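Local coordinates for putative cell adhesion protein (Parabacteroides distasonis, PDB 3LIU), which probably serves as a fimbrilin of the FimA/Mfa1 family, a subunit from which adhesive bacterial pili are assembled, at residues E224-G229 with N287-V292; S207-S212 with L236-G241; E301-H306 with A334-E339; Y256-Q261 with S297-A302. One frame throughout, in Å; residues are numbered along the deposited sequence.

Contact 1: E224-G229 with N287-V292; sequences EKDFFG and NTKGEV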
loop_
_atom_site.group_PDB
_atom_site.type_symbol
_atom_site.label_atom_id
_atom_site.label_comp_id
_atom_site.label_asym_id
_atom_site.label_seq_id
_atom_site.Cartn_x
_atom_site.Cartn_y
_atom_site.Cartn_z
ATOM N N GLU A 224 0.074 3.448 8.929
ATOM C CA GLU A 224 -1.114 4.208 8.558
ATOM C C GLU A 224 -1.130 5.558 9.232
ATOM O O GLU A 224 -0.824 5.672 10.429
ATOM C CB GLU A 224 -2.388 3.452 9.007
ATOM C CG GLU A 224 -3.722 4.159 8.610
ATOM C CD GLU A 224 -4.960 3.341 8.973
ATOM O OE1 GLU A 224 -4.807 2.289 9.608
ATOM O OE2 GLU A 224 -6.087 3.730 8.587
ATOM N N LYS A 225 -1.540 6.574 8.484
ATOM C CA LYS A 225 -1.770 7.909 9.047
ATOM C C LYS A 225 -3.225 8.054 9.461
ATOM O O LYS A 225 -4.133 7.767 8.674
ATOM C CB LYS A 225 -1.490 8.984 8.013
ATOM C CG LYS A 225 -0.025 9.241 7.662
ATOM C CD LYS A 225 0.858 9.488 8.895
ATOM C CE LYS A 225 2.160 10.200 8.488
ATOM N NZ LYS A 225 3.146 10.312 9.593
ATOM N N ASP A 226 -3.444 8.498 10.703
ATOM C CA ASP A 226 -4.765 8.902 11.133
ATOM C C ASP A 226 -5.193 10.111 10.330
ATOM O O ASP A 226 -4.368 10.958 9.990
ATOM C CB ASP A 226 -4.768 9.287 12.605
ATOM C CG ASP A 226 -4.609 8.130 13.510
ATOM O OD1 ASP A 226 -4.649 6.975 13.076
ATOM O OD2 ASP A 226 -4.467 8.378 14.694
ATOM N N PHE A 227 -6.481 10.199 10.042
ATOM C CA PHE A 227 -7.067 11.349 9.316
ATOM C C PHE A 227 -7.989 12.120 10.240
ATOM O O PHE A 227 -8.478 11.583 11.229
ATOM C CB PHE A 227 -7.838 10.875 8.080
ATOM C CG PHE A 227 -7.003 10.687 6.833
ATOM C CD1 PHE A 227 -5.699 10.144 6.882
ATOM C CD2 PHE A 227 -7.565 10.953 5.595
ATOM C CE1 PHE A 227 -4.981 9.896 5.708
ATOM C CE2 PHE A 227 -6.856 10.715 4.397
ATOM C CZ PHE A 227 -5.583 10.193 4.436
ATOM N N PHE A 228 -8.229 13.385 9.910
ATOM C CA PHE A 228 -9.057 14.259 10.730
ATOM C C PHE A 228 -8.527 14.373 12.182
ATOM O O PHE A 228 -7.304 14.389 12.376
ATOM C CB PHE A 228 -10.526 13.832 10.615
ATOM C CG PHE A 228 -11.042 13.933 9.212
ATOM C CD1 PHE A 228 -11.225 15.183 8.623
ATOM C CD2 PHE A 228 -11.248 12.814 8.451
ATOM C CE1 PHE A 228 -11.636 15.297 7.300
ATOM C CE2 PHE A 228 -11.690 12.922 7.126
ATOM C CZ PHE A 228 -11.885 14.151 6.559
ATOM N N GLY A 229 -9.411 14.451 13.182
ATOM C CA GLY A 229 -8.975 14.694 14.571
ATOM C C GLY A 229 -8.093 15.915 14.612
ATOM O O GLY A 229 -8.428 16.929 14.017
ATOM N N ASN A 287 -5.078 1.678 5.003
ATOM C CA ASN A 287 -6.304 2.257 5.482
ATOM C C ASN A 287 -7.137 1.183 6.208
ATOM O O ASN A 287 -7.660 0.246 5.581
ATOM C CB ASN A 287 -7.106 2.844 4.337
ATOM C CG ASN A 287 -8.367 3.556 4.826
ATOM O OD1 ASN A 287 -8.597 3.627 6.024
ATOM N ND2 ASN A 287 -9.205 4.031 3.899
ATOM N N THR A 288 -7.169 1.281 7.516
ATOM C CA THR A 288 -8.000 0.430 8.359
ATOM C C THR A 288 -9.024 1.252 9.074
ATOM O O THR A 288 -10.054 0.736 9.483
ATOM C CB THR A 288 -7.174 -0.359 9.406
ATOM O OG1 THR A 288 -6.622 0.541 10.371
ATOM C CG2 THR A 288 -6.048 -1.123 8.693
ATOM N N LYS A 289 -8.759 2.542 9.247
ATOM C CA LYS A 289 -9.700 3.380 10.004
ATOM C C LYS A 289 -10.792 4.041 9.166
ATOM O O LYS A 289 -11.875 4.271 9.670
ATOM C CB LYS A 289 -8.952 4.404 10.856
ATOM C CG LYS A 289 -8.164 3.693 11.976
ATOM C CD LYS A 289 -7.219 4.619 12.682
ATOM C CE LYS A 289 -6.332 3.888 13.713
ATOM N NZ LYS A 289 -5.746 4.913 14.660
ATOM N N GLY A 290 -10.521 4.358 7.907
ATOM C CA GLY A 290 -11.551 4.934 7.023
ATOM C C GLY A 290 -12.248 6.161 7.599
ATOM O O GLY A 290 -13.448 6.291 7.484
ATOM N N GLU A 291 -11.495 7.058 8.226
ATOM C CA GLU A 291 -12.133 8.200 8.910
ATOM C C GLU A 291 -12.870 9.136 7.963
ATOM O O GLU A 291 -12.422 9.388 6.841
ATOM C CB GLU A 291 -11.141 9.017 9.739
ATOM C CG GLU A 291 -10.377 8.244 10.774
ATOM C CD GLU A 291 -9.007 7.797 10.227
ATOM O OE1 GLU A 291 -8.944 7.347 9.070
ATOM O OE2 GLU A 291 -8.001 7.969 10.939
ATOM N N VAL A 292 -14.023 9.627 8.425
ATOM C CA VAL A 292 -14.713 10.749 7.775
ATOM C C VAL A 292 -14.707 11.945 8.730
ATOM O O VAL A 292 -14.407 11.834 9.930
ATOM C CB VAL A 292 -16.132 10.382 7.311
ATOM C CG1 VAL A 292 -16.072 9.229 6.261
ATOM C CG2 VAL A 292 -17.052 10.060 8.551
#
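Three carboxylates, each presented differently, join the loop 224-229 to the loop 287-292. Glu-224 reaches straight across, CG anti to the backbone N (chi1 -178°) and the chain beyond extended. Thr-288 OG1 donates to Glu-224 OE1 on the syn lone pair at 2.6 Å. Glu-224 OE2 takes two backbone N-H groups, Lys-289 N on the syn lone pair at 3.0 Å and Thr-288 N from above the carboxylate plane at 2.9 Å, which fixes the rotation of the group. An Asx motif shapes the receiving turn, Asn-287 OD1 accepting from Gly-290 N at 2.8 Å. Lys-289 NZ meets Asp-226 OD1 from somewhat above the carboxylate plane in a 2.8 Å salt bridge, CG of Asp-226 anti to the carbonyl carbon. Glu-291 instead bends at chi2 (95°), and Phe-227 N meets its OE2 from well above the carboxylate plane in a nearly straight bond of 2.8 Å (172°). The Phe-228 ring turns an edge to Glu-291 O. Lys-209 adds salt bridges to Glu-224 OE2, as its third partner, and to Glu-291, and would offset their repulsion. Both loops lie against strand 193-213, where Asn-287 packs on Lys-209 and Phe-227 on Lys-209 and Val-211, meeting Tyr-238 of strand 238-240.

Contact 2: S207-S212 with L236-G241; sequences SAKGVS and LDYKVG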
loop_
_atom_site.group_PDB
_atom_site.type_symbol
_atom_site.label_atom_id
_atom_site.label_comp_id
_atom_site.label_asym_id
_atom_site.label_seq_id
_atom_site.Cartn_x
_atom_site.Cartn_y
_atom_site.Cartn_z
ATOM N N SER A 207 -11.397 6.302 -1.894
ATOM C CA SER A 207 -10.890 6.357 -0.528
ATOM C C SER A 207 -9.602 5.585 -0.281
ATOM O O SER A 207 -9.453 4.935 0.748
ATOM C CB SER A 207 -11.956 5.924 0.498
ATOM O OG SER A 207 -13.094 6.762 0.387
ATOM N N ALA A 208 -8.645 5.723 -1.202
ATOM C CA ALA A 208 -7.268 5.259 -1.000
ATOM C C ALA A 208 -6.581 6.321 -0.156
ATOM O O ALA A 208 -6.577 7.494 -0.546
ATOM C CB ALA A 208 -6.544 5.115 -2.376
ATOM N N LYS A 209 -6.036 5.953 1.000
ATOM C CA LYS A 209 -5.224 6.914 1.740
ATOM C C LYS A 209 -4.003 7.234 0.889
ATOM O O LYS A 209 -3.295 6.340 0.418
ATOM C CB LYS A 209 -4.875 6.422 3.126
ATOM C CG LYS A 209 -6.041 6.575 4.084
ATOM C CD LYS A 209 -5.695 6.405 5.523
ATOM C CE LYS A 209 -6.915 6.706 6.423
ATOM N NZ LYS A 209 -6.664 6.492 7.861
ATOM N N GLY A 210 -3.801 8.522 0.633
ATOM C CA GLY A 210 -2.728 8.935 -0.245
ATOM C C GLY A 210 -1.495 9.365 0.485
ATOM O O GLY A 210 -0.533 9.815 -0.136
ATOM N N VAL A 211 -1.529 9.233 1.815
ATOM C CA VAL A 211 -0.378 9.524 2.680
ATOM C C VAL A 211 -0.160 8.363 3.650
ATOM O O VAL A 211 -1.101 7.640 4.010
ATOM C CB VAL A 211 -0.532 10.813 3.516
ATOM C CG1 VAL A 211 -0.510 12.084 2.660
ATOM C CG2 VAL A 211 -1.825 10.749 4.393
ATOM N N SER A 212 1.095 8.213 4.075
ATOM C CA SER A 212 1.549 7.138 4.993
ATOM C C SER A 212 2.812 7.580 5.723
ATOM O O SER A 212 3.576 8.420 5.234
ATOM C CB SER A 212 1.847 5.833 4.216
ATOM O OG SER A 212 2.435 4.800 5.039
ATOM N N LEU A 236 -8.934 15.695 0.873
ATOM C CA LEU A 236 -8.078 15.821 -0.319
ATOM C C LEU A 236 -6.907 14.794 -0.273
ATOM O O LEU A 236 -6.278 14.515 -1.303
ATOM C CB LEU A 236 -7.515 17.234 -0.441
ATOM C CG LEU A 236 -8.527 18.350 -0.761
ATOM C CD1 LEU A 236 -7.835 19.676 -0.596
ATOM C CD2 LEU A 236 -9.114 18.228 -2.142
ATOM N N ASP A 237 -6.650 14.248 0.920
ATOM C CA ASP A 237 -5.592 13.246 1.168
ATOM C C ASP A 237 -6.021 11.822 0.916
ATOM O O ASP A 237 -5.174 10.940 0.868
ATOM C CB ASP A 237 -5.074 13.378 2.591
ATOM C CG ASP A 237 -4.389 14.722 2.830
ATOM O OD1 ASP A 237 -3.323 14.923 2.217
ATOM O OD2 ASP A 237 -4.900 15.531 3.627
ATOM N N TYR A 238 -7.331 11.601 0.805
ATOM C CA TYR A 238 -7.880 10.429 0.157
ATOM C C TYR A 238 -7.758 10.589 -1.366
ATOM O O TYR A 238 -7.981 11.669 -1.896
ATOM C CB TYR A 238 -9.370 10.213 0.519
ATOM C CG TYR A 238 -9.641 9.664 1.901
ATOM C CD1 TYR A 238 -9.232 8.380 2.244
ATOM C CD2 TYR A 238 -10.365 10.389 2.850
ATOM C CE1 TYR A 238 -9.504 7.853 3.463
ATOM C CE2 TYR A 238 -10.634 9.860 4.091
ATOM C CZ TYR A 238 -10.189 8.566 4.382
ATOM O OH TYR A 238 -10.410 7.984 5.589
ATOM N N LYS A 239 -7.452 9.492 -2.065
ATOM C CA LYS A 239 -7.297 9.503 -3.497
ATOM C C LYS A 239 -8.305 8.586 -4.175
ATOM O O LYS A 239 -8.705 7.585 -3.634
ATOM C CB LYS A 239 -5.862 9.106 -3.902
ATOM C CG LYS A 239 -4.734 9.828 -3.183
ATOM C CD LYS A 239 -4.792 11.367 -3.293
ATOM C CE LYS A 239 -3.781 12.043 -2.381
ATOM N NZ LYS A 239 -3.847 13.540 -2.450
ATOM N N VAL A 240 -8.721 8.967 -5.375
ATOM C CA VAL A 240 -9.815 8.330 -6.051
ATOM C C VAL A 240 -9.525 8.340 -7.552
ATOM O O VAL A 240 -8.980 9.324 -8.099
ATOM C CB VAL A 240 -11.197 8.990 -5.741
ATOM C CG1 VAL A 240 -11.311 10.456 -6.298
ATOM C CG2 VAL A 240 -12.311 8.131 -6.268
ATOM N N GLY A 241 -9.919 7.263 -8.224
ATOM C CA GLY A 241 -9.545 7.060 -9.635
ATOM C C GLY A 241 -10.313 7.878 -10.665
ATOM O O GLY A 241 -9.796 8.181 -11.764
#
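Backbone atoms make the first shell here. Ala-208 and Lys-239 form an antiparallel hydrogen-bonded pair, Lys-239 N donating to Ala-208 O at 2.7 Å and Ala-208 N to Lys-239 O at 3.1 Å. A third backbone hydrogen bond follows just beyond the ladder: Gly-210 N sits nearly on the C=O axis of Asp-237, 2.8 Å from its O, although the N-H turns somewhat off the line. Between, Lys-209 and Tyr-238 are a non-hydrogen-bonded pair whose side chains travel alongside each other, Lys-209 CG lying 3.7 Å from Tyr-238 CE1. Lys-239 goes to the face shared with Ala-208; bent at chi2 (-56°), it passes CG within 3.7 Å of Gly-210 CA and returns NZ to Leu-236 O at 2.9 Å. With that side chain so placed, a CB on Gly-210 would run into Lys-239 CE and Asp-237 O, consistent with a glycine. Farther out, neighbouring loops fix the polar ends: Lys-209 NZ, besides its salt bridges, donates to Lys-225 O, and Tyr-238 OH hydrogen-bonds to Glu-291 O. The arrangement is a short antiparallel ladder formed where strand 193-213 is interrupted at Gly-210, part of the mixed sheet that also holds strands 113-115, 262-263 and 308-319 of this predominantly beta, FimA-type protein.

Contact 3: E301-H306 with A334-E339; sequences EAYANH and AIPVGE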
loop_
_atom_site.group_PDB
_atom_site.type_symbol
_atom_site.label_atom_id
_atom_site.label_comp_id
_atom_site.label_asym_id
_atom_site.label_seq_id
_atom_site.Cartn_x
_atom_site.Cartn_y
_atom_site.Cartn_z
ATOM N N GLU A 301 -21.023 3.400 7.471
ATOM C CA GLU A 301 -19.716 3.246 8.083
ATOM C C GLU A 301 -18.948 1.995 7.650
ATOM O O GLU A 301 -17.738 1.932 7.824
ATOM C CB GLU A 301 -19.879 3.245 9.596
ATOM C CG GLU A 301 -20.129 4.662 10.109
ATOM C CD GLU A 301 -20.399 4.719 11.572
ATOM O OE1 GLU A 301 -20.451 3.658 12.201
ATOM O OE2 GLU A 301 -20.583 5.832 12.090
ATOM N N ALA A 302 -19.658 1.012 7.110
ATOM C CA ALA A 302 -19.022 -0.099 6.448
ATOM C C ALA A 302 -18.308 0.314 5.139
ATOM O O ALA A 302 -17.377 -0.356 4.719
ATOM C CB ALA A 302 -20.072 -1.236 6.200
ATOM N N TYR A 303 -18.726 1.405 4.486
ATOM C CA TYR A 303 -18.075 1.820 3.239
ATOM C C TYR A 303 -17.240 3.084 3.327
ATOM O O TYR A 303 -16.083 3.072 2.894
ATOM C CB TYR A 303 -19.096 2.010 2.144
ATOM C CG TYR A 303 -19.811 0.749 1.704
ATOM C CD1 TYR A 303 -20.810 0.175 2.486
ATOM C CD2 TYR A 303 -19.555 0.185 0.476
ATOM C CE1 TYR A 303 -21.490 -0.945 2.052
ATOM C CE2 TYR A 303 -20.240 -0.946 0.024
ATOM C CZ TYR A 303 -21.196 -1.502 0.809
ATOM O OH TYR A 303 -21.864 -2.613 0.368
ATOM N N ALA A 304 -17.842 4.167 3.860
ATOM C CA ALA A 304 -17.197 5.496 3.968
ATOM C C ALA A 304 -16.359 5.619 5.249
ATOM O O ALA A 304 -16.928 5.447 6.352
ATOM C CB ALA A 304 -18.276 6.581 3.988
ATOM N N ASN A 305 -15.049 5.899 5.179
ATOM C CA ASN A 305 -14.233 6.039 3.955
ATOM C C ASN A 305 -13.149 4.969 3.971
ATOM O O ASN A 305 -11.946 5.232 3.886
ATOM C CB ASN A 305 -13.587 7.438 3.821
ATOM C CG ASN A 305 -14.464 8.449 3.036
ATOM O OD1 ASN A 305 -15.568 8.112 2.573
ATOM N ND2 ASN A 305 -13.956 9.724 2.894
ATOM N N HIS A 306 -13.600 3.732 4.088
ATOM C CA HIS A 306 -12.739 2.601 3.816
ATOM C C HIS A 306 -12.463 2.566 2.345
ATOM O O HIS A 306 -13.289 3.016 1.546
ATOM C CB HIS A 306 -13.445 1.335 4.241
ATOM C CG HIS A 306 -13.508 1.185 5.720
ATOM N ND1 HIS A 306 -12.374 1.036 6.487
ATOM C CD2 HIS A 306 -14.553 1.177 6.575
ATOM C CE1 HIS A 306 -12.725 0.931 7.756
ATOM N NE2 HIS A 306 -14.038 1.029 7.837
ATOM N N ALA A 334 -19.852 -1.669 -5.714
ATOM C CA ALA A 334 -18.783 -1.238 -4.821
ATOM C C ALA A 334 -18.550 -2.217 -3.680
ATOM O O ALA A 334 -19.519 -2.704 -3.096
ATOM C CB ALA A 334 -19.120 0.155 -4.256
ATOM N N ILE A 335 -17.284 -2.405 -3.324
ATOM C CA ILE A 335 -16.803 -3.364 -2.327
ATOM C C ILE A 335 -15.849 -2.697 -1.360
ATOM O O ILE A 335 -14.811 -2.192 -1.779
ATOM C CB ILE A 335 -15.969 -4.471 -3.077
ATOM C CG1 ILE A 335 -16.905 -5.311 -3.932
ATOM C CG2 ILE A 335 -15.159 -5.353 -2.176
ATOM C CD1 ILE A 335 -18.220 -5.561 -3.297
ATOM N N PRO A 336 -16.144 -2.742 -0.056
ATOM C CA PRO A 336 -15.129 -2.311 0.890
ATOM C C PRO A 336 -14.034 -3.357 1.042
ATOM O O PRO A 336 -14.299 -4.458 1.524
ATOM C CB PRO A 336 -15.908 -2.104 2.192
ATOM C CG PRO A 336 -17.253 -2.725 1.967
ATOM C CD PRO A 336 -17.326 -3.306 0.608
ATOM N N VAL A 337 -12.807 -2.995 0.666
ATOM C CA VAL A 337 -11.695 -3.958 0.575
ATOM C C VAL A 337 -11.247 -4.409 1.969
ATOM O O VAL A 337 -10.711 -3.647 2.778
ATOM C CB VAL A 337 -10.526 -3.404 -0.256
ATOM C CG1 VAL A 337 -9.356 -4.445 -0.375
ATOM C CG2 VAL A 337 -11.016 -3.055 -1.667
ATOM N N GLY A 338 -11.452 -5.684 2.235
ATOM C CA GLY A 338 -10.932 -6.294 3.440
ATOM C C GLY A 338 -11.854 -6.270 4.640
ATOM O O GLY A 338 -11.430 -6.554 5.756
ATOM N N GLU A 339 -13.108 -5.930 4.418
ATOM C CA GLU A 339 -14.131 -6.060 5.441
ATOM C C GLU A 339 -14.202 -7.497 6.002
ATOM O O GLU A 339 -14.381 -7.728 7.208
ATOM C CB GLU A 339 -15.450 -5.648 4.814
ATOM C CG GLU A 339 -16.669 -5.920 5.691
ATOM C CD GLU A 339 -17.952 -5.407 5.050
ATOM O OE1 GLU A 339 -18.198 -5.695 3.854
ATOM O OE2 GLU A 339 -18.693 -4.699 5.741
HETATM O O HOH W 1 -16.627 -2.719 6.068
HETATM O O HOH W 2 -22.214 -2.562 -2.556
#
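The Tyr-303 ring lies between two unlike partners. One face receives the pyrrolidine of Pro-336 in a CH-pi contact, with Pro-336 CG 4.1 Å from the centroid of the Tyr-303 ring and only 16° off its normal, while Tyr-256 of the loop 256-261 stacks on the opposite face. At the edge, in the ring plane, sits the carbonyl of Ala-334, its O 3.7 Å from Tyr-303 CE2. A second flat group, the His-306 ring, has Glu-301 O at its edge and stacks with Tyr-353. With CG of Tyr-303 anti to the carbonyl carbon (chi1 -66°), the ring crosses Pro-336 obliquely and its hydroxyl lies near the carbonyl of Ala-334. There a water joins the segments, lying 2.9 Å from Tyr-303 OH and donating to Ala-334 O at 2.8 Å. Pro-336 also brings CB to 3.4 Å from Ala-302 O. That carbonyl accepts a hydrogen bond from another water, which reaches Glu-339 OE2 only weakly. Glu-339 closes the type II turn that starts at Pro-336 and carries strand 326-336 out of its sheet. A leucine in place of Tyr-303 would probably weaken the attachment of this loop to the strand, since the flat surface between Pro-336 and Tyr-256 and the water-binding hydroxyl would both be lost. With no direct hydrogen bond between the two segments, cohesion rests on CH-pi and van der Waals contact and on bridging water, which also supplies a donor to the carbonyls of Ala-302 and Ala-334.

Contact 4: Y256-Q261 with S297-A302; sequences YKKGLQ and SNVNEA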
loop_
_atom_site.group_PDB
_atom_site.type_symbol
_atom_site.label_atom_id
_atom_site.label_comp_id
_atom_site.label_asym_id
_atom_site.label_seq_id
_atom_site.Cartn_x
_atom_site.Cartn_y
_atom_site.Cartn_z
ATOM N N TYR A 256 -21.553 5.758 0.502
ATOM C CA TYR A 256 -20.377 4.937 0.426
ATOM C C TYR A 256 -19.023 5.691 0.451
ATOM O O TYR A 256 -17.981 5.078 0.660
ATOM C CB TYR A 256 -20.456 4.101 -0.840
ATOM C CG TYR A 256 -21.486 2.973 -0.866
ATOM C CD1 TYR A 256 -22.160 2.563 0.272
ATOM C CD2 TYR A 256 -21.711 2.261 -2.046
ATOM C CE1 TYR A 256 -23.038 1.486 0.236
ATOM C CE2 TYR A 256 -22.606 1.185 -2.093
ATOM C CZ TYR A 256 -23.242 0.794 -0.954
ATOM O OH TYR A 256 -24.113 -0.271 -0.973
ATOM N N LYS A 257 -19.035 7.004 0.221
ATOM C CA LYS A 257 -17.813 7.738 -0.083
ATOM C C LYS A 257 -18.081 9.200 0.194
ATOM O O LYS A 257 -18.961 9.811 -0.464
ATOM C CB LYS A 257 -17.435 7.518 -1.558
ATOM C CG LYS A 257 -16.198 8.210 -2.076
ATOM C CD LYS A 257 -16.400 9.645 -2.491
ATOM C CE LYS A 257 -15.252 10.151 -3.356
ATOM N NZ LYS A 257 -15.491 11.585 -3.827
ATOM N N LYS A 258 -17.363 9.755 1.178
ATOM C CA LYS A 258 -17.525 11.143 1.572
ATOM C C LYS A 258 -16.361 11.987 1.111
ATOM O O LYS A 258 -15.232 11.502 0.980
ATOM C CB LYS A 258 -17.699 11.281 3.097
ATOM C CG LYS A 258 -18.931 10.603 3.654
ATOM C CD LYS A 258 -20.227 11.124 2.972
ATOM C CE LYS A 258 -21.482 10.569 3.546
ATOM N NZ LYS A 258 -22.687 11.152 2.837
ATOM N N GLY A 259 -16.664 13.261 0.864
ATOM C CA GLY A 259 -15.681 14.283 0.568
ATOM C C GLY A 259 -15.231 14.434 -0.881
ATOM O O GLY A 259 -15.315 13.507 -1.710
ATOM N N LEU A 260 -14.716 15.618 -1.182
ATOM C CA LEU A 260 -13.995 15.816 -2.422
ATOM C C LEU A 260 -12.608 15.236 -2.204
ATOM O O LEU A 260 -11.796 15.789 -1.500
ATOM C CB LEU A 260 -13.924 17.300 -2.799
ATOM C CG LEU A 260 -13.132 17.760 -4.034
ATOM C CD1 LEU A 260 -13.646 17.098 -5.312
ATOM C CD2 LEU A 260 -13.208 19.315 -4.198
ATOM N N GLN A 261 -12.367 14.114 -2.852
ATOM C CA GLN A 261 -11.114 13.425 -2.811
ATOM C C GLN A 261 -10.339 13.804 -4.089
ATOM O O GLN A 261 -10.905 14.245 -5.089
ATOM C CB GLN A 261 -11.385 11.905 -2.770
ATOM C CG GLN A 261 -12.258 11.513 -1.581
ATOM C CD GLN A 261 -12.361 9.996 -1.382
ATOM O OE1 GLN A 261 -11.715 9.214 -2.092
ATOM N NE2 GLN A 261 -13.134 9.589 -0.381
ATOM N N SER A 297 -23.326 13.759 7.358
ATOM C CA SER A 297 -24.587 13.036 7.324
ATOM C C SER A 297 -24.547 11.880 6.352
ATOM O O SER A 297 -23.695 11.812 5.461
ATOM C CB SER A 297 -25.755 13.954 6.942
ATOM O OG SER A 297 -26.174 14.679 8.094
ATOM N N ASN A 298 -25.461 10.958 6.579
ATOM C CA ASN A 298 -25.714 9.849 5.686
ATOM C C ASN A 298 -24.455 9.067 5.363
ATOM O O ASN A 298 -24.081 8.987 4.228
ATOM C CB ASN A 298 -26.381 10.358 4.401
ATOM C CG ASN A 298 -26.891 9.229 3.514
ATOM O OD1 ASN A 298 -27.289 8.164 3.999
ATOM N ND2 ASN A 298 -26.860 9.453 2.203
ATOM N N VAL A 299 -23.830 8.521 6.402
ATOM C CA VAL A 299 -22.599 7.789 6.330
ATOM C C VAL A 299 -22.897 6.297 6.561
ATOM O O VAL A 299 -23.354 5.910 7.655
ATOM C CB VAL A 299 -21.608 8.228 7.472
ATOM C CG1 VAL A 299 -20.289 7.364 7.452
ATOM C CG2 VAL A 299 -21.261 9.689 7.342
ATOM N N ASN A 300 -22.609 5.467 5.554
ATOM C CA ASN A 300 -22.590 4.024 5.766
ATOM C C ASN A 300 -21.170 3.641 6.186
ATOM O O ASN A 300 -20.240 3.549 5.370
ATOM C CB ASN A 300 -23.077 3.262 4.527
ATOM C CG ASN A 300 -23.144 1.767 4.742
ATOM O OD1 ASN A 300 -22.364 1.222 5.510
ATOM N ND2 ASN A 300 -24.075 1.076 4.031
ATOM N N GLU A 301 -21.023 3.400 7.471
ATOM C CA GLU A 301 -19.716 3.246 8.083
ATOM C C GLU A 301 -18.948 1.995 7.650
ATOM O O GLU A 301 -17.738 1.932 7.824
ATOM C CB GLU A 301 -19.879 3.245 9.596
ATOM C CG GLU A 301 -20.129 4.662 10.109
ATOM C CD GLU A 301 -20.399 4.719 11.572
ATOM O OE1 GLU A 301 -20.451 3.658 12.201
ATOM O OE2 GLU A 301 -20.583 5.832 12.090
ATOM N N ALA A 302 -19.658 1.012 7.110
ATOM C CA ALA A 302 -19.022 -0.099 6.448
ATOM C C ALA A 302 -18.308 0.314 5.139
ATOM O O ALA A 302 -17.377 -0.356 4.719
ATOM C CB ALA A 302 -20.072 -1.236 6.200
#
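Two irregular loops meet here beyond the ends of the strands, the one leading into strand 262-263 and the other the long connection before strand 308-319, and a lysine reaching from the first ties them together. Lys-258 starts with CG anti to the carbonyl carbon, bends at chi2 (-57°) and then runs extended, delivering its ammonium group to two successive carbonyls. NZ of Lys-258 lies 2.9 Å from Ser-297 O, in that carbonyl's plane, and 2.9 Å from Asn-298 O, above its plane. On the way, CE of Lys-258 touches CG2 of Val-299 at 3.9 Å. Tyr-256 and Asn-300 run alongside each other in the same direction, with ND2 of Asn-300 at the ring edge, 4.0 Å from CE1 of Tyr-256, and the two planes 66° apart. The base of the lysine is also fixed: its backbone N donates to Asn-305 OD1, and Lys-258 O accepts from Gln-261 NE2 at 3.1 Å. A methionine here would probably loosen the loop 297-302, because the hydrogen bonds to Ser-297 O and Asn-298 O would go. The ammonium charge is thus met by carbonyl dipoles, with a further weak bond to Gly-254 O, which would spread it over several peptide groups.

In the fold
The four contacts run from the buried sheet to the loops around it. Contact 2 is the most buried and the one built on regular strand pairing; contacts 1, 3 and 4 are partly buried, and contact 4 lies farthest from the chain's centre. The loop between strands 282-284 and 308-319 supplies one segment to each of contacts 1, 3 and 4. Chemistry follows place: backbone ladder in contact 2, carboxylates and salt bridges in contact 1, ring faces and water in contact 3, ammonium to carbonyls in contact 4. Asn-305 ties contact 3 to contact 1, its backbone N meeting Gly-290 O, and to contact 4; a hydrogen bond between Ser-207 OG and Gln-261 NE2 joins contacts 2 and 4.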